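Local coordinates for protein LS-24 (Lathyrus sativus, PDB 3LP9) that probably binds hemin as a monomer and spermine as a dimer, one excluding the other, and may act in oxidative stress response and polyamine biosynthesis, at residues E74-Y79 and A105-F110; S160-F165 and V186-D191; N15-F20 and Y26-Y31. One frame throughout, in Å; residues are numbered along the deposited sequence.

Contact 1 of 3, residues E74-Y79 and A105-F110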
loop_
_atom_site.group_PDB
_atom_site.type_symbol
_atom_site.label_atom_id
_atom_site.label_comp_id
_atom_site.label_asym_id
_atom_site.label_seq_id
_atom_site.Cartn_x
_atom_site.Cartn_y
_atom_site.Cartn_z
ATOM N N GLU A 74 0.880 -21.623 0.358
ATOM C CA GLU A 74 1.165 -20.252 -0.064
ATOM C C GLU A 74 0.411 -19.772 -1.298
ATOM O O GLU A 74 -0.050 -20.576 -2.078
ATOM C CB GLU A 74 2.658 -20.070 -0.306
ATOM C CG GLU A 74 3.473 -20.361 0.943
ATOM C CD GLU A 74 4.951 -20.231 0.757
ATOM O OE1 GLU A 74 5.375 -19.533 -0.195
ATOM O OE2 GLU A 74 5.688 -20.805 1.581
ATOM N N ALA A 75 0.283 -18.435 -1.425
ATOM C CA ALA A 75 -0.462 -17.719 -2.511
ATOM C C ALA A 75 -0.019 -16.247 -2.539
ATOM O O ALA A 75 0.272 -15.655 -1.516
ATOM C CB ALA A 75 -1.947 -17.787 -2.320
ATOM N N PHE A 76 -0.010 -15.689 -3.753
ATOM C CA PHE A 76 0.256 -14.282 -4.003
ATOM C C PHE A 76 -1.094 -13.586 -4.022
ATOM O O PHE A 76 -2.059 -14.087 -4.593
ATOM C CB PHE A 76 0.990 -14.078 -5.355
ATOM C CG PHE A 76 2.499 -14.008 -5.238
ATOM C CD1 PHE A 76 3.117 -12.890 -4.694
ATOM C CD2 PHE A 76 3.296 -15.077 -5.645
ATOM C CE1 PHE A 76 4.478 -12.817 -4.592
ATOM C CE2 PHE A 76 4.656 -15.012 -5.534
ATOM C CZ PHE A 76 5.262 -13.902 -5.007
ATOM N N ILE A 77 -1.176 -12.466 -3.352
ATOM C CA ILE A 77 -2.383 -11.632 -3.332
ATOM C C ILE A 77 -2.001 -10.268 -3.851
ATOM O O ILE A 77 -0.832 -9.881 -3.812
ATOM C CB ILE A 77 -3.011 -11.527 -1.892
ATOM C CG1 ILE A 77 -2.030 -10.958 -0.861
ATOM C CG2 ILE A 77 -3.506 -12.900 -1.458
ATOM C CD1 ILE A 77 -2.566 -10.845 0.531
ATOM N N PHE A 78 -2.966 -9.551 -4.402
ATOM C CA PHE A 78 -2.696 -8.223 -5.019
ATOM C C PHE A 78 -3.822 -7.292 -4.554
ATOM O O PHE A 78 -4.925 -7.756 -4.247
ATOM C CB PHE A 78 -2.689 -8.336 -6.548
ATOM C CG PHE A 78 -1.623 -9.245 -7.119
ATOM C CD1 PHE A 78 -0.531 -8.725 -7.721
ATOM C CD2 PHE A 78 -1.756 -10.633 -7.069
ATOM C CE1 PHE A 78 0.500 -9.558 -8.268
ATOM C CE2 PHE A 78 -0.771 -11.517 -7.654
ATOM C CZ PHE A 78 0.391 -10.940 -8.231
ATOM N N TYR A 79 -3.521 -5.988 -4.499
ATOM C CA TYR A 79 -4.507 -4.958 -4.329
ATOM C C TYR A 79 -3.927 -3.778 -5.054
ATOM O O TYR A 79 -2.919 -3.173 -4.612
ATOM C CB TYR A 79 -4.757 -4.576 -2.854
ATOM C CG TYR A 79 -5.644 -3.348 -2.778
ATOM C CD1 TYR A 79 -7.000 -3.433 -3.110
ATOM C CD2 TYR A 79 -5.104 -2.071 -2.472
ATOM C CE1 TYR A 79 -7.818 -2.274 -3.117
ATOM C CE2 TYR A 79 -5.928 -0.908 -2.480
ATOM C CZ TYR A 79 -7.261 -1.029 -2.819
ATOM O OH TYR A 79 -8.084 0.065 -2.795
ATOM N N ALA A 105 5.512 -4.204 -9.838
ATOM C CA ALA A 105 6.691 -3.943 -10.692
ATOM C C ALA A 105 8.029 -4.294 -9.995
ATOM O O ALA A 105 9.032 -4.568 -10.622
ATOM C CB ALA A 105 6.671 -2.515 -11.077
ATOM N N ASP A 106 8.043 -4.308 -8.684
ATOM C CA ASP A 106 9.240 -4.597 -7.975
ATOM C C ASP A 106 9.365 -6.082 -7.573
ATOM O O ASP A 106 10.466 -6.649 -7.610
ATOM C CB ASP A 106 9.380 -3.534 -6.855
ATOM C CG ASP A 106 9.862 -4.095 -5.502
ATOM O OD1 ASP A 106 11.047 -4.576 -5.289
ATOM O OD2 ASP A 106 9.019 -3.962 -4.573
ATOM N N VAL A 107 8.259 -6.771 -7.285
ATOM C CA VAL A 107 8.361 -8.233 -7.024
ATOM C C VAL A 107 8.484 -8.962 -8.352
ATOM O O VAL A 107 9.235 -9.983 -8.470
ATOM C CB VAL A 107 7.144 -8.788 -6.261
ATOM C CG1 VAL A 107 7.147 -10.349 -6.271
ATOM C CG2 VAL A 107 7.121 -8.231 -4.832
ATOM N N PHE A 108 7.757 -8.438 -9.345
ATOM C CA PHE A 108 7.818 -8.952 -10.700
ATOM C C PHE A 108 8.374 -7.917 -11.659
ATOM O O PHE A 108 7.592 -7.289 -12.346
ATOM C CB PHE A 108 6.417 -9.406 -11.158
ATOM C CG PHE A 108 5.768 -10.396 -10.242
ATOM C CD1 PHE A 108 6.220 -11.718 -10.184
ATOM C CD2 PHE A 108 4.699 -10.015 -9.434
ATOM C CE1 PHE A 108 5.628 -12.666 -9.323
ATOM C CE2 PHE A 108 4.080 -10.957 -8.558
ATOM C CZ PHE A 108 4.560 -12.263 -8.499
ATOM N N PRO A 109 9.731 -7.729 -11.709
ATOM C CA PRO A 109 10.260 -6.628 -12.519
ATOM C C PRO A 109 9.785 -6.618 -13.992
ATOM O O PRO A 109 9.515 -5.540 -14.557
ATOM C CB PRO A 109 11.804 -6.778 -12.357
ATOM C CG PRO A 109 11.917 -7.386 -10.952
ATOM C CD PRO A 109 10.822 -8.425 -10.982
ATOM N N PHE A 110 9.713 -7.812 -14.601
ATOM C CA PHE A 110 9.328 -7.941 -16.019
ATOM C C PHE A 110 7.967 -7.284 -16.331
ATOM O O PHE A 110 7.576 -7.204 -17.514
ATOM C CB PHE A 110 9.286 -9.422 -16.458
ATOM C CG PHE A 110 8.410 -10.275 -15.599
ATOM C CD1 PHE A 110 8.937 -10.977 -14.549
ATOM C CD2 PHE A 110 7.057 -10.343 -15.819
ATOM C CE1 PHE A 110 8.116 -11.724 -13.728
ATOM C CE2 PHE A 110 6.236 -11.077 -15.017
ATOM C CZ PHE A 110 6.745 -11.765 -13.957
#
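Phe108 brings the edge of its ring up to Phe76 and Phe78 of strand 74-79. Its CZ stands over the centre of one face of the Phe76 ring, 3.9 Å from Phe76 CZ. The two side chains come from opposite directions and their planes make 59°, an edge-to-face pair with centroids 5.2 Å apart. In this arrangement the slightly positive rim hydrogens of one ring meet the electron-rich face of the other. The neighbouring rim atom, Phe108 CE2, lies 3.7 Å from Phe78 CZ, and these two side chains cross at about a right angle. Val107 completes the group: its CG1 is 4.0 Å from Phe76 CE1 and also sits over the centre of a face of the Phe108 ring, so one methyl fills the corner between both rings. With CG1 anti to the backbone N (chi1 168°), the valine turns that branch inward. Flat phenylalanines and a short branched residue suit a buried, apolar place where ring edges and faces and one methyl group pack together.

Phe108 is the first residue to leave helical geometry, and here the successive residues Val107 and Phe108 both point toward strand 74-79. Just outside this shell are polar contacts: the carbonyl of Val107 accepts a bond from Asn148 ND2, and Phe78, bonded through its backbone to Asp65 and Cys66, has its ring against the side chain of Asp65, a calcium ligand.

Within its antiparallel sheet, strand 74-79 runs between strands 66-69 and 82-87, whose residues Phe68, Cys66, Cys83 and Leu85 flank the two phenylalanines. The end of helix 104-107 and the residue after it reach that sheet through Val107 and Phe108, while Asp106 OD2 hydrogen-bonds Tyr62 OH, and Tyr79 OH hydrogen-bonds Lys103 NZ, both of the second subunit.

Contact 2 of 3, residues S160-F165 and V186-D191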
loop_
_atom_site.group_PDB
_atom_site.type_symbol
_atom_site.label_atom_id
_atom_site.label_comp_id
_atom_site.label_asym_id
_atom_site.label_seq_id
_atom_site.Cartn_x
_atom_site.Cartn_y
_atom_site.Cartn_z
ATOM N N SER A 160 -5.984 -14.605 -28.862
ATOM C CA SER A 160 -4.822 -15.295 -29.422
ATOM C C SER A 160 -4.470 -16.575 -28.612
ATOM O O SER A 160 -3.904 -17.532 -29.146
ATOM C CB SER A 160 -3.616 -14.345 -29.507
ATOM O OG SER A 160 -2.914 -14.298 -28.268
ATOM N N GLY A 161 -4.831 -16.599 -27.326
ATOM C CA GLY A 161 -4.368 -17.651 -26.439
ATOM C C GLY A 161 -5.487 -18.547 -25.990
ATOM O O GLY A 161 -5.243 -19.713 -25.728
ATOM N N TYR A 162 -6.710 -18.027 -25.935
ATOM C CA TYR A 162 -7.908 -18.794 -25.497
ATOM C C TYR A 162 -9.015 -18.733 -26.572
ATOM O O TYR A 162 -10.003 -17.972 -26.406
ATOM C CB TYR A 162 -8.471 -18.222 -24.172
ATOM C CG TYR A 162 -7.462 -18.283 -23.071
ATOM C CD1 TYR A 162 -7.451 -19.371 -22.170
ATOM C CD2 TYR A 162 -6.435 -17.337 -22.981
ATOM C CE1 TYR A 162 -6.474 -19.492 -21.194
ATOM C CE2 TYR A 162 -5.469 -17.440 -22.003
ATOM C CZ TYR A 162 -5.481 -18.513 -21.114
ATOM O OH TYR A 162 -4.489 -18.647 -20.160
ATOM N N PRO A 163 -8.887 -19.533 -27.643
ATOM C CA PRO A 163 -9.906 -19.494 -28.712
ATOM C C PRO A 163 -11.331 -19.784 -28.169
ATOM O O PRO A 163 -12.338 -19.268 -28.657
ATOM C CB PRO A 163 -9.425 -20.592 -29.696
ATOM C CG PRO A 163 -7.893 -20.665 -29.448
ATOM C CD PRO A 163 -7.881 -20.587 -27.915
ATOM N N CYS A 164 -11.391 -20.572 -27.112
ATOM C CA CYS A 164 -12.673 -20.911 -26.527
ATOM C C CYS A 164 -13.395 -19.666 -25.977
ATOM O O CYS A 164 -14.609 -19.711 -25.726
ATOM C CB CYS A 164 -12.476 -21.970 -25.442
ATOM S SG CYS A 164 -11.357 -21.544 -24.043
ATOM N N PHE A 165 -12.632 -18.559 -25.800
ATOM C CA PHE A 165 -13.174 -17.297 -25.250
ATOM C C PHE A 165 -13.652 -16.325 -26.325
ATOM O O PHE A 165 -14.294 -15.342 -26.000
ATOM C CB PHE A 165 -12.164 -16.610 -24.334
ATOM C CG PHE A 165 -12.071 -17.225 -22.936
ATOM C CD1 PHE A 165 -13.102 -18.008 -22.432
ATOM C CD2 PHE A 165 -10.960 -16.966 -22.119
ATOM C CE1 PHE A 165 -12.999 -18.559 -21.123
ATOM C CE2 PHE A 165 -10.864 -17.479 -20.839
ATOM C CZ PHE A 165 -11.879 -18.270 -20.332
ATOM N N VAL A 186 -10.238 -25.012 -15.237
ATOM C CA VAL A 186 -10.032 -23.654 -14.732
ATOM C C VAL A 186 -11.369 -22.978 -14.707
ATOM O O VAL A 186 -12.209 -23.263 -15.543
ATOM C CB VAL A 186 -8.980 -22.831 -15.591
ATOM C CG1 VAL A 186 -8.669 -21.527 -14.904
ATOM C CG2 VAL A 186 -7.716 -23.642 -15.786
ATOM N N TYR A 187 -11.570 -22.145 -13.691
ATOM C CA TYR A 187 -12.769 -21.385 -13.532
ATOM C C TYR A 187 -12.437 -19.935 -13.754
ATOM O O TYR A 187 -11.466 -19.426 -13.217
ATOM C CB TYR A 187 -13.396 -21.577 -12.128
ATOM C CG TYR A 187 -14.019 -22.903 -11.867
ATOM C CD1 TYR A 187 -15.222 -23.247 -12.455
ATOM C CD2 TYR A 187 -13.394 -23.845 -11.028
ATOM C CE1 TYR A 187 -15.802 -24.501 -12.235
ATOM C CE2 TYR A 187 -13.952 -25.075 -10.778
ATOM C CZ TYR A 187 -15.143 -25.409 -11.397
ATOM O OH TYR A 187 -15.673 -26.631 -11.187
ATOM N N PHE A 188 -13.264 -19.264 -14.543
ATOM C CA PHE A 188 -13.147 -17.810 -14.858
ATOM C C PHE A 188 -14.440 -17.196 -14.438
ATOM O O PHE A 188 -15.517 -17.735 -14.728
ATOM C CB PHE A 188 -12.913 -17.552 -16.392
ATOM C CG PHE A 188 -11.582 -18.047 -16.889
ATOM C CD1 PHE A 188 -10.450 -17.199 -16.879
ATOM C CD2 PHE A 188 -11.427 -19.369 -17.324
ATOM C CE1 PHE A 188 -9.208 -17.688 -17.279
ATOM C CE2 PHE A 188 -10.197 -19.830 -17.741
ATOM C CZ PHE A 188 -9.085 -18.968 -17.722
ATOM N N PHE A 189 -14.356 -16.065 -13.743
ATOM C CA PHE A 189 -15.575 -15.359 -13.317
ATOM C C PHE A 189 -15.594 -13.971 -13.950
ATOM O O PHE A 189 -14.542 -13.361 -14.238
ATOM C CB PHE A 189 -15.636 -15.206 -11.785
ATOM C CG PHE A 189 -15.521 -16.510 -11.011
ATOM C CD1 PHE A 189 -16.524 -17.494 -11.076
ATOM C CD2 PHE A 189 -14.404 -16.757 -10.205
ATOM C CE1 PHE A 189 -16.411 -18.686 -10.359
ATOM C CE2 PHE A 189 -14.272 -17.953 -9.468
ATOM C CZ PHE A 189 -15.306 -18.923 -9.547
ATOM N N LYS A 190 -16.806 -13.478 -14.125
ATOM C CA LYS A 190 -17.041 -12.179 -14.701
ATOM C C LYS A 190 -18.478 -11.862 -14.398
ATOM O O LYS A 190 -19.415 -12.593 -14.836
ATOM C CB LYS A 190 -16.806 -12.191 -16.208
ATOM C CG LYS A 190 -17.045 -10.867 -16.827
ATOM C CD LYS A 190 -15.805 -10.464 -17.519
ATOM C CE LYS A 190 -16.012 -9.203 -18.268
ATOM N NZ LYS A 190 -14.905 -9.021 -19.226
ATOM N N ASP A 191 -18.663 -10.819 -13.610
ATOM C CA ASP A 191 -20.014 -10.431 -13.126
ATOM C C ASP A 191 -20.683 -11.640 -12.475
ATOM O O ASP A 191 -20.097 -12.253 -11.593
ATOM C CB ASP A 191 -20.892 -9.829 -14.250
ATOM C CG ASP A 191 -20.105 -8.865 -15.132
ATOM O OD1 ASP A 191 -19.360 -8.030 -14.548
ATOM O OD2 ASP A 191 -20.178 -8.973 -16.390
#
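Phe165 and Phe188 each carry CG anti to the carbonyl carbon, at chi1 -78° and -67°, and these torsions aim the two rings at one another from the 3-10 segment and the strand. They meet edge-to-face, T-shaped but off-centre, with planes at 89° and centroids 4.7 Å apart. Phe165 offers its edge: CZ stands over the Phe188 face, displaced toward the rim, and comes within 3.2 Å of Phe188 CD2, a tight approach. A planar aromatic suits both places, since one presents its thin rim and the other its broad face. Tyr162 adds a looser touch, its CE1 lying 4.4 Å from Phe188 CZ, while its hydroxyl bonds that of Tyr124. Phe165 N bonds Tyr162 O at 2.8 Å, the i to i-3 bond of the short 3-10 segment. Phe170 meets both Phe165 and Phe188, and Val197 of strand 193-198 also packs on Phe165. Such aromatic packing ties the segment that follows one four-stranded sheet to the second strand of the next, and it belongs to the interface between consecutive blades of the four-bladed hemopexin propeller.

Contact 3 of 3, residues N15-F20 and Y26-Y31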
loop_
_atom_site.group_PDB
_atom_site.type_symbol
_atom_site.label_atom_id
_atom_site.label_comp_id
_atom_site.label_asym_id
_atom_site.label_seq_id
_atom_site.Cartn_x
_atom_site.Cartn_y
_atom_site.Cartn_z
ATOM N N ASN A 15 -8.193 -30.412 -0.319
ATOM C CA ASN A 15 -8.937 -30.876 -1.452
ATOM C C ASN A 15 -10.310 -30.257 -1.637
ATOM O O ASN A 15 -11.072 -30.164 -0.703
ATOM C CB ASN A 15 -8.978 -32.388 -1.395
ATOM C CG ASN A 15 -9.680 -33.011 -2.563
ATOM O OD1 ASN A 15 -10.800 -33.466 -2.409
ATOM N ND2 ASN A 15 -9.007 -33.105 -3.714
ATOM N N ASN A 16 -10.605 -29.807 -2.877
ATOM C CA ASN A 16 -11.944 -29.358 -3.282
ATOM C C ASN A 16 -12.429 -28.070 -2.611
ATOM O O ASN A 16 -13.593 -27.745 -2.670
ATOM C CB ASN A 16 -12.957 -30.481 -3.101
ATOM C CG ASN A 16 -12.815 -31.591 -4.126
ATOM O OD1 ASN A 16 -11.980 -31.563 -5.064
ATOM N ND2 ASN A 16 -13.636 -32.579 -3.967
ATOM N N GLU A 17 -11.497 -27.308 -2.022
ATOM C CA GLU A 17 -11.763 -26.007 -1.396
ATOM C C GLU A 17 -11.044 -24.857 -2.132
ATOM O O GLU A 17 -9.956 -25.057 -2.680
ATOM C CB GLU A 17 -11.317 -26.052 0.078
ATOM C CG GLU A 17 -12.119 -27.073 0.874
ATOM C CD GLU A 17 -11.764 -27.129 2.322
ATOM O OE1 GLU A 17 -11.325 -26.111 2.914
ATOM O OE2 GLU A 17 -11.937 -28.248 2.877
ATOM N N ALA A 18 -11.685 -23.670 -2.126
ATOM C CA ALA A 18 -11.172 -22.498 -2.783
ATOM C C ALA A 18 -11.626 -21.242 -2.005
ATOM O O ALA A 18 -12.685 -21.235 -1.417
ATOM C CB ALA A 18 -11.634 -22.465 -4.190
ATOM N N TYR A 19 -10.773 -20.205 -1.968
ATOM C CA TYR A 19 -11.082 -18.907 -1.343
ATOM C C TYR A 19 -11.513 -17.898 -2.446
ATOM O O TYR A 19 -10.858 -17.765 -3.497
ATOM C CB TYR A 19 -9.833 -18.392 -0.586
ATOM C CG TYR A 19 -9.355 -19.261 0.542
ATOM C CD1 TYR A 19 -9.754 -18.993 1.864
ATOM C CD2 TYR A 19 -8.510 -20.353 0.317
ATOM C CE1 TYR A 19 -9.300 -19.786 2.962
ATOM C CE2 TYR A 19 -8.055 -21.151 1.390
ATOM C CZ TYR A 19 -8.468 -20.856 2.714
ATOM O OH TYR A 19 -8.125 -21.643 3.795
ATOM N N PHE A 20 -12.640 -17.223 -2.215
ATOM C CA PHE A 20 -13.182 -16.269 -3.189
ATOM C C PHE A 20 -13.108 -14.957 -2.474
ATOM O O PHE A 20 -13.519 -14.871 -1.304
ATOM C CB PHE A 20 -14.654 -16.566 -3.556
ATOM C CG PHE A 20 -14.879 -17.827 -4.370
ATOM C CD1 PHE A 20 -13.840 -18.558 -4.899
ATOM C CD2 PHE A 20 -16.176 -18.243 -4.647
ATOM C CE1 PHE A 20 -14.059 -19.655 -5.636
ATOM C CE2 PHE A 20 -16.403 -19.328 -5.396
ATOM C CZ PHE A 20 -15.309 -20.062 -5.876
ATOM N N TYR A 26 -14.004 -12.338 2.231
ATOM C CA TYR A 26 -13.802 -13.593 1.559
ATOM C C TYR A 26 -14.826 -14.665 1.948
ATOM O O TYR A 26 -15.524 -14.553 2.934
ATOM C CB TYR A 26 -12.389 -14.078 1.799
ATOM C CG TYR A 26 -12.103 -14.700 3.137
ATOM C CD1 TYR A 26 -11.764 -13.917 4.262
ATOM C CD2 TYR A 26 -12.128 -16.077 3.274
ATOM C CE1 TYR A 26 -11.453 -14.507 5.462
ATOM C CE2 TYR A 26 -11.825 -16.687 4.477
ATOM C CZ TYR A 26 -11.481 -15.917 5.541
ATOM O OH TYR A 26 -11.170 -16.596 6.700
ATOM N N VAL A 27 -14.925 -15.676 1.120
ATOM C CA VAL A 27 -15.753 -16.845 1.351
ATOM C C VAL A 27 -14.776 -18.038 1.123
ATOM O O VAL A 27 -13.976 -18.037 0.188
ATOM C CB VAL A 27 -16.952 -16.890 0.361
ATOM C CG1 VAL A 27 -17.848 -18.053 0.634
ATOM C CG2 VAL A 27 -17.820 -15.702 0.533
ATOM N N LEU A 28 -14.829 -19.023 2.027
ATOM C CA LEU A 28 -14.214 -20.334 1.812
ATOM C C LEU A 28 -15.318 -21.337 1.343
ATOM O O LEU A 28 -16.233 -21.627 2.046
ATOM C CB LEU A 28 -13.546 -20.840 3.120
ATOM C CG LEU A 28 -12.900 -22.209 2.991
ATOM C CD1 LEU A 28 -11.907 -22.229 1.850
ATOM C CD2 LEU A 28 -12.305 -22.582 4.302
ATOM N N LEU A 29 -15.191 -21.822 0.120
ATOM C CA LEU A 29 -16.154 -22.712 -0.482
ATOM C C LEU A 29 -15.624 -24.149 -0.737
ATOM O O LEU A 29 -14.514 -24.353 -1.240
ATOM C CB LEU A 29 -16.667 -22.062 -1.806
ATOM C CG LEU A 29 -17.778 -22.783 -2.588
ATOM C CD1 LEU A 29 -19.139 -22.464 -1.981
ATOM C CD2 LEU A 29 -17.678 -22.372 -4.062
ATOM N N ASP A 30 -16.466 -25.121 -0.427
ATOM C CA ASP A 30 -16.268 -26.493 -0.837
ATOM C C ASP A 30 -17.029 -26.502 -2.119
ATOM O O ASP A 30 -18.183 -26.689 -2.123
ATOM C CB ASP A 30 -16.941 -27.431 0.176
ATOM C CG ASP A 30 -17.089 -28.854 -0.321
ATOM O OD1 ASP A 30 -16.643 -29.196 -1.459
ATOM O OD2 ASP A 30 -17.703 -29.641 0.451
ATOM N N TYR A 31 -16.352 -26.258 -3.230
ATOM C CA TYR A 31 -17.023 -26.056 -4.490
ATOM C C TYR A 31 -17.323 -27.375 -5.204
ATOM O O TYR A 31 -17.676 -27.380 -6.400
ATOM C CB TYR A 31 -16.173 -25.154 -5.386
ATOM C CG TYR A 31 -14.836 -25.688 -5.812
ATOM C CD1 TYR A 31 -13.764 -25.698 -4.934
ATOM C CD2 TYR A 31 -14.631 -26.137 -7.108
ATOM C CE1 TYR A 31 -12.478 -26.173 -5.330
ATOM C CE2 TYR A 31 -13.379 -26.652 -7.522
ATOM C CZ TYR A 31 -12.296 -26.649 -6.613
ATOM O OH TYR A 31 -11.033 -27.110 -6.977
HETATM O O HOH W 1 -16.316 -32.120 -2.134
#
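Tyr19 lays one ring face against Leu28, whose CD1 is 3.7 Å from the ring centroid and only 10° off the normal, a CH-pi contact. At the edge of the same ring, near its plane, Tyr26 CD2 approaches Tyr19 CD1 to 4.0 Å. The three side chains run side by side, pointing the same way. Leucine suits this place because its branched end can set one methyl squarely on an aromatic face. Among the residues on the other side of the sheet, Leu29 CD2 lies obliquely 3.6 Å from Phe20 CE2. Tyr31, at chi1 64°, bends its ring back over the opposite strand, where Ala18 CB is 3.9 Å from Tyr31 CD1; the small alanine admits the ring.

The backbones form an antiparallel ladder in which Ala18 with Leu29 and Phe20 with Val27 are hydrogen-bonded pairs. Leu29 N to Ala18 O is nearly straight at 173°, and Tyr31 N to Asn16 O, 3.2 Å, extends the ladder beyond the strands. A water bridges the side chains there, accepting from Asn16 ND2 at 3.3 Å and donating to Asp30 OD1 at 3.0 Å. Asp30 OD1 also takes the Ala32 N-H in an Asx turn, just where strand 25-30 ends.

This beta hairpin is flanked by strand 6-11 beside 17-22 and by the broken strand 39-41 and 43-46 beside 25-30. Phe20 meets Phe189 edge-to-face, and Tyr31 reaches Phe178 and the His181 N-H, which joins this first sheet of the chain to the last.

From the N terminus, contact 3 closes first, a tight hairpin in the first sheet. Contact 1 follows, bringing the short helix after the second sheet back onto that sheet's strand 74-79 through a loop of 25 residues. Contact 2 closes last, over 20 residues, joining the segment that follows the third sheet to the fourth. The loops are in series: none nests in or crosses another. In space, though, contacts 2 and 3 touch, with Tyr187 against Tyr31, so the first and last blades meet, as expected for a closed four-bladed propeller. Contacts 1 and 3 lie on opposite sides of the chain's centre, about 22 Å between centres.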